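Local coordinates for protein catalase-3 (Neurospora crassa, PDB 4AJ9) that breaks down hydrogen peroxide into oxygen and water with heme as cofactor, probably protecting the cell from this oxidant, at residues L537-G542 and I565-A570; A580-F585 and S614-D619; V590-E595 and V630-K635. All coordinates share one frame; numbering follows the deposited sequence.

How the contacts relate
All three contacts lie in the C-terminal domain found in long catalases, away from the heme, and are held together by its parallel sheet, ordered 575-576, 561-566, 533-537, 587-590, 627-630, 649-652. Contact 1 joins the chain leaving strands 533-537 and 561-566; contact 3 does the same for neighbouring strands 587-590 and 627-630. Their centres are about 13 Å apart, bridged by a probable hydrogen bond from A591 N to L537 O. Contact 2 packs the loop before strand 587-590 against helix 612-622, about 15 Å from contact 1 and 16 Å from contact 3. Contact 1 closes first along the chain; the segments of contacts 2 and 3 then alternate, interlocking the two along the chain.

Contact 1 (L537-G542 and I565-A570)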
ATOM      1  N   LEU C 537      19.579  37.402 -31.800  1.00  6.88           N
ATOM      2  CA  LEU C 537      20.991  37.041 -31.830  1.00  7.48           C
ATOM      3  C   LEU C 537      21.867  38.292 -31.894  1.00 12.85           C
ATOM      4  O   LEU C 537      21.853  39.014 -32.894  1.00 15.18           O
ATOM      5  CB  LEU C 537      21.278  36.151 -33.040  1.00  6.38           C
ATOM      6  CG  LEU C 537      20.289  34.997 -33.223  1.00  9.75           C
ATOM      7  CD1 LEU C 537      20.790  33.983 -34.248  1.00  9.78           C
ATOM      8  CD2 LEU C 537      20.055  34.327 -31.876  1.00 10.21           C
ATOM      9  N   SER C 538      22.629  38.540 -30.832  1.00 12.18           N
ATOM     10  CA  SER C 538      23.480  39.727 -30.744  1.00  9.66           C
ATOM     11  C   SER C 538      24.936  39.385 -30.426  1.00 15.12           C
ATOM     12  O   SER C 538      25.372  38.242 -30.582  1.00 13.20           O
ATOM     13  CB  SER C 538      22.924  40.703 -29.696  1.00 11.71           C
ATOM     14  OG  SER C 538      23.560  41.975 -29.774  1.00 10.12           O
ATOM     15  N   THR C 539      25.683  40.384 -29.969  1.00 10.99           N
ATOM     16  CA  THR C 539      27.089  40.187 -29.644  1.00 18.56           C
ATOM     17  C   THR C 539      27.531  41.211 -28.613  1.00 12.45           C
ATOM     18  O   THR C 539      26.960  42.298 -28.541  1.00 16.44           O
ATOM     19  CB  THR C 539      27.985  40.254 -30.907  1.00 19.73           C
ATOM     20  OG1 THR C 539      29.363  40.131 -30.534  1.00 18.22           O
ATOM     21  CG2 THR C 539      27.776  41.570 -31.662  1.00 15.97           C
ATOM     22  N   THR C 540      28.533  40.862 -27.804  1.00  9.00           N
ATOM     23  CA  THR C 540      29.018  41.775 -26.772  1.00 17.99           C
ATOM     24  C   THR C 540      29.943  42.846 -27.351  1.00 22.39           C
ATOM     25  O   THR C 540      30.212  43.859 -26.707  1.00 20.03           O
ATOM     26  CB  THR C 540      29.728  41.028 -25.615  1.00 13.75           C
ATOM     27  OG1 THR C 540      30.825  40.265 -26.128  1.00 14.56           O
ATOM     28  CG2 THR C 540      28.750  40.088 -24.920  1.00 12.66           C
ATOM     29  N   LYS C 541      30.408  42.618 -28.576  1.00 20.87           N
ATOM     30  CA  LYS C 541      31.325  43.539 -29.236  1.00 24.19           C
ATOM     31  C   LYS C 541      30.556  44.583 -30.032  1.00 30.93           C
ATOM     32  O   LYS C 541      29.528  44.276 -30.636  1.00 32.04           O
ATOM     33  CB  LYS C 541      32.252  42.779 -30.180  1.00 21.33           C
ATOM     34  CG  LYS C 541      32.860  41.515 -29.601  1.00 37.58           C
ATOM     35  CD  LYS C 541      33.563  41.765 -28.283  1.00 43.22           C
ATOM     36  CE  LYS C 541      34.622  40.702 -28.035  1.00 45.90           C
ATOM     37  NZ  LYS C 541      34.335  39.451 -28.796  1.00 48.19           N
ATOM     38  N   GLY C 542      31.064  45.813 -30.046  1.00 28.56           N
ATOM     39  CA  GLY C 542      30.458  46.875 -30.833  1.00 27.58           C
ATOM     40  C   GLY C 542      29.171  47.391 -30.220  1.00 33.94           C
ATOM     41  O   GLY C 542      28.946  47.240 -29.021  1.00 31.69           O
ATOM     42  N   ILE C 565      20.403  37.310 -26.974  1.00  6.92           N
ATOM     43  CA  ILE C 565      21.452  36.302 -26.849  1.00  9.80           C
ATOM     44  C   ILE C 565      22.804  36.871 -27.244  1.00  9.03           C
ATOM     45  O   ILE C 565      22.911  37.550 -28.261  1.00  9.34           O
ATOM     46  CB  ILE C 565      21.152  35.109 -27.767  1.00 11.16           C
ATOM     47  CG1 ILE C 565      19.778  34.515 -27.433  1.00  6.79           C
ATOM     48  CG2 ILE C 565      22.269  34.051 -27.692  1.00 11.31           C
ATOM     49  CD1 ILE C 565      19.287  33.520 -28.480  1.00  7.36           C
ATOM     50  N   ALA C 566      23.833  36.589 -26.444  1.00  9.06           N
ATOM     51  CA  ALA C 566      25.202  36.951 -26.804  1.00 11.56           C
ATOM     52  C   ALA C 566      26.214  35.935 -26.262  1.00 13.69           C
ATOM     53  O   ALA C 566      25.841  34.882 -25.747  1.00  9.14           O
ATOM     54  CB  ALA C 566      25.533  38.358 -26.318  1.00  9.54           C
ATOM     55  N   GLU C 567      27.494  36.253 -26.395  1.00  9.47           N
ATOM     56  CA  GLU C 567      28.558  35.322 -26.044  1.00 11.66           C
ATOM     57  C   GLU C 567      28.582  35.045 -24.552  1.00 14.23           C
ATOM     58  O   GLU C 567      28.850  33.921 -24.131  1.00 11.37           O
ATOM     59  CB  GLU C 567      29.919  35.861 -26.491  1.00 14.47           C
ATOM     60  CG  GLU C 567      30.062  36.012 -27.997  1.00 12.06           C
ATOM     61  CD  GLU C 567      29.679  37.393 -28.491  1.00 17.43           C
ATOM     62  OE1 GLU C 567      28.915  38.101 -27.795  1.00 13.97           O
ATOM     63  OE2 GLU C 567      30.153  37.765 -29.584  1.00 18.49           O
ATOM     64  N   TYR C 568      28.307  36.080 -23.762  1.00  9.75           N
ATOM     65  CA  TYR C 568      28.242  35.968 -22.306  1.00 12.13           C
ATOM     66  C   TYR C 568      27.205  36.943 -21.768  1.00 16.63           C
ATOM     67  O   TYR C 568      26.667  37.762 -22.516  1.00 15.37           O
ATOM     68  CB  TYR C 568      29.615  36.206 -21.644  1.00 10.43           C
ATOM     69  CG  TYR C 568      30.227  37.578 -21.891  1.00 10.68           C
ATOM     70  CD1 TYR C 568      29.909  38.662 -21.087  1.00 11.87           C
ATOM     71  CD2 TYR C 568      31.140  37.775 -22.920  1.00 11.93           C
ATOM     72  CE1 TYR C 568      30.473  39.915 -21.309  1.00 15.04           C
ATOM     73  CE2 TYR C 568      31.704  39.018 -23.153  1.00 14.08           C
ATOM     74  CZ  TYR C 568      31.370  40.080 -22.345  1.00 20.11           C
ATOM     75  OH  TYR C 568      31.941  41.310 -22.583  1.00 21.60           O
ATOM     76  N   LEU C 569      26.928  36.873 -20.475  1.00  9.56           N
ATOM     77  CA  LEU C 569      25.832  37.652 -19.923  1.00 12.53           C
ATOM     78  C   LEU C 569      26.219  39.091 -19.606  1.00 10.89           C
ATOM     79  O   LEU C 569      26.215  39.495 -18.448  1.00 13.24           O
ATOM     80  CB  LEU C 569      25.278  36.982 -18.667  1.00 12.66           C
ATOM     81  CG  LEU C 569      24.685  35.589 -18.871  1.00 13.94           C
ATOM     82  CD1 LEU C 569      24.180  35.068 -17.549  1.00  9.18           C
ATOM     83  CD2 LEU C 569      23.567  35.605 -19.927  1.00  6.23           C
ATOM     84  N   ALA C 570      26.543  39.866 -20.635  1.00 14.85           N
ATOM     85  CA  ALA C 570      26.779  41.291 -20.445  1.00 19.92           C
ATOM     86  C   ALA C 570      25.455  41.943 -20.056  1.00 15.92           C
ATOM     87  O   ALA C 570      24.413  41.281 -20.043  1.00 15.63           O
ATOM     88  CB  ALA C 570      27.328  41.912 -21.715  1.00 12.59           C
TER
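The carboxylate of E567 grips two consecutive threonines with its two oxygens. T539 OG1 donates to the syn lone pair of E567 OE2 over 2.7 Å, while T540 N donates to E567 OE1 over 2.8 Å, 16° out of the carboxylate plane. T540 OG1 adds a weak bond to E567 OE1. The glutamate reaches them by bending at chi2 (92°), and its side chain runs beside that of T539, pointing the same way. R596 completes the polar cluster, bonding T539 OG1 through NH1 and forming a long, weak ion pair with the glutamate. An alanine in place of E567 would probably leave T540 N and the T539 hydroxyl without their shared acceptor and the loop after strand 533-537 freer to move.

Both segments leave the C-terminal ends of adjacent parallel strands, the edge from which loops lead into helices in a Rossmann-like alpha/beta domain; here 537-542 runs on to helix 544-557. The last sheet bond across the pair, S538 N to I565 O, measures 2.8 Å. S538 OG bonds the hydroxyl of S544, at the start of that helix.

Further out, T540 CG2 sits over one face of the Y568 ring, 3.7 Å from its centroid, a CH-pi contact offset toward the rim. The same methyl lies 3.9 Å from A566 CB and 4.0 Å from A570 CB. At the sheet end, L537 CD2 meets I565 CD1 at 3.6 Å, the two side chains lying side by side.

Contact 2 (A580-F585 and S614-D619); sequences ADATAF and SQILTD
A582 and I616 bring the two backbones to their closest approach, CA to CA 4.8 Å, where the short 3-10 turn 582-584 abuts helix 612-622 with no direct hydrogen bond between them. A582 CB points at the helix and presses on its backbone and side chains together: it lies 3.4 Å from I616 O and 3.5 Å from D619 CB, with I616 CG2 touching it more loosely. The other branch of I616 reaches the preceding loop: CG1, set anti to the carbonyl carbon (chi1 -67°), carries CD1 to A580 CB at 3.9 Å. I616 also packs on V588 of strand 587-590, so helix 612-622 lies against the sheet here.

Beside this apolar patch, D581 and D619 face each other, OD1 of D581 4.4 Å from OD2 of D619. Two waters bridge these oxygens; the one that also accepts from A582 N at 2.8 Å bonds D581 OD1 only weakly. The other oxygen, D581 OD2, forms an Asx turn with T583 N and takes the T583 hydroxyl at 2.6 Å, the two donors coming from opposite faces of the carboxylate plane. Q615 NE2 holds D619 OD1 from above its carboxylate plane, and Q615 OE1 bonds Q615 of a second subunit. If both carboxylates are ionised, their nearness would probably be costly without the waters, the T583 and Q615 bonds and the long, weak ion pair from K250 to D581.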
ATOM      1  N   ALA C 580      21.670  28.640 -25.663  1.00  7.09           N
ATOM      2  CA  ALA C 580      20.567  28.928 -26.587  1.00  8.18           C
ATOM      3  C   ALA C 580      20.359  27.873 -27.667  1.00 11.89           C
ATOM      4  O   ALA C 580      21.297  27.196 -28.103  1.00  9.49           O
ATOM      5  CB  ALA C 580      20.746  30.289 -27.230  1.00  7.53           C
ATOM      6  N   ASP C 581      19.114  27.751 -28.103  1.00 12.50           N
ATOM      7  CA  ASP C 581      18.781  26.880 -29.218  1.00  7.31           C
ATOM      8  C   ASP C 581      17.561  27.444 -29.947  1.00  7.16           C
ATOM      9  O   ASP C 581      16.714  28.086 -29.338  1.00  6.94           O
ATOM     10  CB  ASP C 581      18.515  25.457 -28.728  1.00  6.14           C
ATOM     11  CG  ASP C 581      18.404  24.468 -29.866  1.00  6.81           C
ATOM     12  OD1 ASP C 581      19.458  23.970 -30.331  1.00  8.25           O
ATOM     13  OD2 ASP C 581      17.267  24.197 -30.301  1.00  6.76           O
ATOM     14  N   ALA C 582      17.469  27.205 -31.247  1.00  7.48           N
ATOM     15  CA  ALA C 582      16.360  27.749 -32.023  1.00  9.29           C
ATOM     16  C   ALA C 582      15.007  27.206 -31.557  1.00  8.71           C
ATOM     17  O   ALA C 582      13.986  27.874 -31.717  1.00  9.17           O
ATOM     18  CB  ALA C 582      16.555  27.465 -33.499  1.00  7.96           C
ATOM     19  N   THR C 583      15.006  25.989 -31.005  1.00  8.07           N
ATOM     20  CA  THR C 583      13.772  25.337 -30.567  1.00  5.55           C
ATOM     21  C   THR C 583      13.025  26.151 -29.511  1.00  8.13           C
ATOM     22  O   THR C 583      11.831  25.936 -29.288  1.00  7.83           O
ATOM     23  CB  THR C 583      14.021  23.916 -29.989  1.00  4.77           C
ATOM     24  OG1 THR C 583      15.010  23.979 -28.949  1.00  4.68           O
ATOM     25  CG2 THR C 583      14.462  22.941 -31.075  1.00  8.33           C
ATOM     26  N   ALA C 584      13.727  27.076 -28.858  1.00  5.47           N
ATOM     27  CA  ALA C 584      13.140  27.861 -27.769  1.00  6.96           C
ATOM     28  C   ALA C 584      12.291  29.029 -28.256  1.00  9.51           C
ATOM     29  O   ALA C 584      11.558  29.645 -27.475  1.00 11.35           O
ATOM     30  CB  ALA C 584      14.220  28.376 -26.843  1.00  9.91           C
ATOM     31  N   PHE C 585      12.397  29.338 -29.541  1.00  6.85           N
ATOM     32  CA  PHE C 585      11.820  30.565 -30.063  1.00  9.13           C
ATOM     33  C   PHE C 585      10.866  30.320 -31.216  1.00  8.04           C
ATOM     34  O   PHE C 585      10.957  29.319 -31.917  1.00  9.92           O
ATOM     35  CB  PHE C 585      12.932  31.523 -30.513  1.00 12.92           C
ATOM     36  CG  PHE C 585      14.024  31.680 -29.499  1.00  8.67           C
ATOM     37  CD1 PHE C 585      13.765  32.287 -28.287  1.00  4.25           C
ATOM     38  CD2 PHE C 585      15.293  31.197 -29.748  1.00  9.96           C
ATOM     39  CE1 PHE C 585      14.760  32.428 -27.343  1.00  9.43           C
ATOM     40  CE2 PHE C 585      16.293  31.340 -28.810  1.00 13.59           C
ATOM     41  CZ  PHE C 585      16.020  31.940 -27.604  1.00  7.51           C
ATOM     42  N   SER C 614      25.249  30.382 -36.202  1.00 12.11           N
ATOM     43  CA  SER C 614      24.801  29.893 -37.504  1.00 12.30           C
ATOM     44  C   SER C 614      23.783  28.761 -37.396  1.00 15.87           C
ATOM     45  O   SER C 614      22.855  28.681 -38.198  1.00  7.71           O
ATOM     46  CB  SER C 614      25.986  29.412 -38.346  1.00 15.37           C
ATOM     47  OG  SER C 614      26.895  30.462 -38.595  1.00 23.19           O
ATOM     48  N   GLN C 615      23.972  27.866 -36.431  1.00  7.50           N
ATOM     49  CA  GLN C 615      23.081  26.711 -36.318  1.00 10.94           C
ATOM     50  C   GLN C 615      21.683  27.170 -35.919  1.00  5.76           C
ATOM     51  O   GLN C 615      20.684  26.654 -36.419  1.00  9.84           O
ATOM     52  CB  GLN C 615      23.617  25.698 -35.298  1.00  9.91           C
ATOM     53  CG  GLN C 615      22.886  24.360 -35.315  1.00  6.67           C
ATOM     54  CD  GLN C 615      23.028  23.641 -36.638  1.00 16.45           C
ATOM     55  OE1 GLN C 615      24.141  23.323 -37.066  1.00 10.78           O
ATOM     56  NE2 GLN C 615      21.898  23.367 -37.294  1.00 14.01           N
ATOM     57  N   ILE C 616      21.629  28.138 -35.009  1.00  6.48           N
ATOM     58  CA  ILE C 616      20.366  28.708 -34.552  1.00  7.49           C
ATOM     59  C   ILE C 616      19.598  29.341 -35.705  1.00 12.22           C
ATOM     60  O   ILE C 616      18.384  29.151 -35.839  1.00  9.57           O
ATOM     61  CB  ILE C 616      20.588  29.756 -33.442  1.00  7.69           C
ATOM     62  CG1 ILE C 616      21.130  29.085 -32.175  1.00 10.14           C
ATOM     63  CG2 ILE C 616      19.273  30.470 -33.100  1.00  9.81           C
ATOM     64  CD1 ILE C 616      21.461  30.055 -31.055  1.00  7.22           C
ATOM     65  N   LEU C 617      20.298  30.104 -36.541  1.00 14.37           N
ATOM     66  CA  LEU C 617      19.631  30.772 -37.656  1.00 12.90           C
ATOM     67  C   LEU C 617      19.211  29.747 -38.696  1.00 11.13           C
ATOM     68  O   LEU C 617      18.139  29.859 -39.290  1.00  9.51           O
ATOM     69  CB  LEU C 617      20.542  31.818 -38.290  1.00 14.06           C
ATOM     70  CG  LEU C 617      19.873  32.768 -39.287  1.00 16.58           C
ATOM     71  CD1 LEU C 617      18.698  33.463 -38.627  1.00  7.96           C
ATOM     72  CD2 LEU C 617      20.878  33.795 -39.827  1.00  7.04           C
ATOM     73  N   THR C 618      20.067  28.749 -38.908  1.00  6.17           N
ATOM     74  CA  THR C 618      19.782  27.670 -39.843  1.00 11.38           C
ATOM     75  C   THR C 618      18.563  26.853 -39.399  1.00 19.75           C
ATOM     76  O   THR C 618      17.659  26.595 -40.204  1.00  8.87           O
ATOM     77  CB  THR C 618      21.014  26.743 -40.028  1.00 10.67           C
ATOM     78  OG1 THR C 618      22.098  27.492 -40.604  1.00 11.85           O
ATOM     79  CG2 THR C 618      20.685  25.567 -40.929  1.00 16.48           C
ATOM     80  N   ASP C 619      18.537  26.456 -38.127  1.00 10.53           N
ATOM     81  CA  ASP C 619      17.413  25.689 -37.587  1.00 10.59           C
ATOM     82  C   ASP C 619      16.135  26.500 -37.740  1.00  7.57           C
ATOM     83  O   ASP C 619      15.137  26.006 -38.242  1.00 11.50           O
ATOM     84  CB  ASP C 619      17.606  25.368 -36.097  1.00  7.75           C
ATOM     85  CG  ASP C 619      18.680  24.303 -35.833  1.00  9.90           C
ATOM     86  OD1 ASP C 619      18.983  23.492 -36.732  1.00  8.36           O
ATOM     87  OD2 ASP C 619      19.217  24.275 -34.700  1.00  7.99           O
TER
HETATM   88  O   HOH W   1      20.264  22.734 -32.719  1.00 13.34           O
HETATM   89  O   HOH W   2      19.486  25.999 -32.751  1.00 13.83           O

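Contact 3 (V590-E595 and V630-K635)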
ATOM      1  N   VAL C 590      18.518  38.441 -36.158  1.00 15.05           N
ATOM      2  CA  VAL C 590      19.904  38.829 -35.957  1.00 11.04           C
ATOM      3  C   VAL C 590      19.957  40.345 -35.810  1.00 14.34           C
ATOM      4  O   VAL C 590      19.493  41.075 -36.689  1.00  7.92           O
ATOM      5  CB  VAL C 590      20.793  38.350 -37.102  1.00 14.35           C
ATOM      6  CG1 VAL C 590      22.266  38.474 -36.719  1.00 13.11           C
ATOM      7  CG2 VAL C 590      20.463  36.907 -37.429  1.00 12.76           C
ATOM      8  N   ALA C 591      20.482  40.810 -34.680  1.00  8.08           N
ATOM      9  CA  ALA C 591      20.605  42.243 -34.428  1.00 14.26           C
ATOM     10  C   ALA C 591      21.786  42.793 -35.209  1.00 16.69           C
ATOM     11  O   ALA C 591      22.780  42.099 -35.406  1.00 14.44           O
ATOM     12  CB  ALA C 591      20.774  42.525 -32.929  1.00 16.13           C
ATOM     13  N   GLU C 592      21.674  44.037 -35.663  1.00 17.87           N
ATOM     14  CA  GLU C 592      22.741  44.630 -36.465  1.00 15.76           C
ATOM     15  C   GLU C 592      24.080  44.527 -35.753  1.00 20.26           C
ATOM     16  O   GLU C 592      24.188  44.860 -34.575  1.00 15.75           O
ATOM     17  CB  GLU C 592      22.437  46.086 -36.799  1.00 20.40           C
ATOM     18  CG  GLU C 592      23.434  46.686 -37.772  1.00 27.40           C
ATOM     19  CD  GLU C 592      22.955  47.993 -38.364  1.00 23.43           C
ATOM     20  OE1 GLU C 592      22.340  48.791 -37.623  1.00 31.93           O
ATOM     21  OE2 GLU C 592      23.185  48.211 -39.574  1.00 33.14           O
ATOM     22  N   GLY C 593      25.091  44.049 -36.473  1.00 14.28           N
ATOM     23  CA  GLY C 593      26.426  43.916 -35.922  1.00 18.10           C
ATOM     24  C   GLY C 593      26.748  42.485 -35.538  1.00 23.11           C
ATOM     25  O   GLY C 593      27.913  42.093 -35.471  1.00 13.97           O
ATOM     26  N   ALA C 594      25.711  41.696 -35.287  1.00 15.83           N
ATOM     27  CA  ALA C 594      25.909  40.322 -34.847  1.00 15.56           C
ATOM     28  C   ALA C 594      26.407  39.428 -35.978  1.00 16.05           C
ATOM     29  O   ALA C 594      26.783  38.285 -35.743  1.00 17.26           O
ATOM     30  CB  ALA C 594      24.621  39.763 -34.251  1.00 14.78           C
ATOM     31  N   GLU C 595      26.411  39.945 -37.205  1.00 14.54           N
ATOM     32  CA  GLU C 595      26.932  39.176 -38.333  1.00 16.51           C
ATOM     33  C   GLU C 595      28.359  38.707 -38.054  1.00 12.66           C
ATOM     34  O   GLU C 595      28.828  37.717 -38.625  1.00 12.70           O
ATOM     35  CB  GLU C 595      26.866  39.987 -39.635  1.00 21.05           C
ATOM     36  CG  GLU C 595      27.721  41.246 -39.656  1.00 14.69           C
ATOM     37  CD  GLU C 595      26.975  42.483 -39.203  1.00 24.78           C
ATOM     38  OE1 GLU C 595      25.932  42.352 -38.526  1.00 22.16           O
ATOM     39  OE2 GLU C 595      27.434  43.596 -39.531  1.00 24.26           O
ATOM     40  N   VAL C 630      18.599  42.806 -38.957  1.00 16.79           N
ATOM     41  CA  VAL C 630      18.569  44.264 -39.047  1.00 18.31           C
ATOM     42  C   VAL C 630      19.834  44.821 -39.690  1.00 16.51           C
ATOM     43  O   VAL C 630      20.948  44.429 -39.341  1.00 15.54           O
ATOM     44  CB  VAL C 630      18.384  44.918 -37.668  1.00 17.04           C
ATOM     45  CG1 VAL C 630      18.166  46.418 -37.824  1.00 14.98           C
ATOM     46  CG2 VAL C 630      17.211  44.294 -36.949  1.00 10.05           C
ATOM     47  N   GLY C 631      19.646  45.733 -40.637  1.00 25.55           N
ATOM     48  CA  GLY C 631      20.749  46.396 -41.302  1.00 26.92           C
ATOM     49  C   GLY C 631      21.831  45.456 -41.791  1.00 21.05           C
ATOM     50  O   GLY C 631      21.577  44.524 -42.557  1.00 19.40           O
ATOM     51  N   SER C 632      23.055  45.709 -41.345  1.00 16.43           N
ATOM     52  CA  SER C 632      24.211  44.947 -41.805  1.00 22.18           C
ATOM     53  C   SER C 632      24.112  43.465 -41.457  1.00 26.35           C
ATOM     54  O   SER C 632      24.764  42.637 -42.088  1.00 16.14           O
ATOM     55  CB  SER C 632      25.497  45.532 -41.225  1.00 22.52           C
ATOM     56  OG  SER C 632      25.495  45.459 -39.808  1.00 20.92           O
ATOM     57  N   ALA C 633      23.297  43.128 -40.459  1.00 24.96           N
ATOM     58  CA  ALA C 633      23.157  41.729 -40.046  1.00 16.66           C
ATOM     59  C   ALA C 633      22.633  40.836 -41.169  1.00 15.72           C
ATOM     60  O   ALA C 633      22.739  39.614 -41.102  1.00 14.67           O
ATOM     61  CB  ALA C 633      22.283  41.605 -38.797  1.00 13.14           C
ATOM     62  N   LYS C 634      22.083  41.438 -42.219  1.00 16.61           N
ATOM     63  CA  LYS C 634      21.679  40.655 -43.383  1.00 14.37           C
ATOM     64  C   LYS C 634      22.808  39.747 -43.880  1.00 13.52           C
ATOM     65  O   LYS C 634      22.563  38.758 -44.567  1.00 24.22           O
ATOM     66  CB  LYS C 634      21.174  41.553 -44.521  1.00 23.22           C
ATOM     67  CG  LYS C 634      22.228  42.440 -45.162  1.00 26.92           C
ATOM     68  CD  LYS C 634      21.588  43.306 -46.236  1.00 43.95           C
ATOM     69  CE  LYS C 634      22.606  44.176 -46.947  1.00 51.34           C
ATOM     70  NZ  LYS C 634      21.961  44.981 -48.019  1.00 55.85           N
ATOM     71  N   LYS C 635      24.043  40.082 -43.529  1.00 15.59           N
ATOM     72  CA  LYS C 635      25.178  39.243 -43.893  1.00 19.14           C
ATOM     73  C   LYS C 635      25.044  37.849 -43.262  1.00 20.53           C
ATOM     74  O   LYS C 635      25.489  36.859 -43.839  1.00 15.22           O
ATOM     75  CB  LYS C 635      26.494  39.909 -43.481  1.00 21.44           C
ATOM     76  CG  LYS C 635      27.638  39.716 -44.471  1.00 44.26           C
ATOM     77  CD  LYS C 635      28.091  38.263 -44.548  1.00 49.61           C
ATOM     78  CE  LYS C 635      29.150  38.063 -45.629  1.00 65.68           C
ATOM     79  NZ  LYS C 635      30.312  38.984 -45.462  1.00 68.95           N
TER
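S632 is held at both its backbone N and its hydroxyl by glutamates of the facing loop. S632 OG donates to E595 OE2 over 2.7 Å, meeting it on the syn side. S632 N donates to E592 OE2 at 3.1 Å in a nearly straight bond (167° at the hydrogen), reaching the anti side 32° out of the carboxylate plane. The E592 chain, with CG anti to the backbone N (chi1 -173°), extends to this point; its other oxygen, OE1, has a long, weak ion pair with K547. E595 bends back at chi2, and its OE1 accepts a weak bond from G593 N.

The serine opens the 3-10 turn that precedes helix 634-639, just beyond the end of strand 627-630. Opposite it, 591-594 forms a type II beta turn after strand 587-590, closed by A594 N to A591 O. Both segments therefore lie at the C-terminal edge of the parallel sheet in this alpha/beta domain, and between these two strands the sheet bonding ends with V630 N donating to V590 O at 3.0 Å. V630 O takes A633 N within its own segment, and E592 O is satisfied by S544 OG.

Around the polar pairs, A633 CB fits against the turn, 3.5 Å from both V590 O and A591 O and 3.8 Å from V590 CG1. E595 CB also touches K635 CB at 3.9 Å.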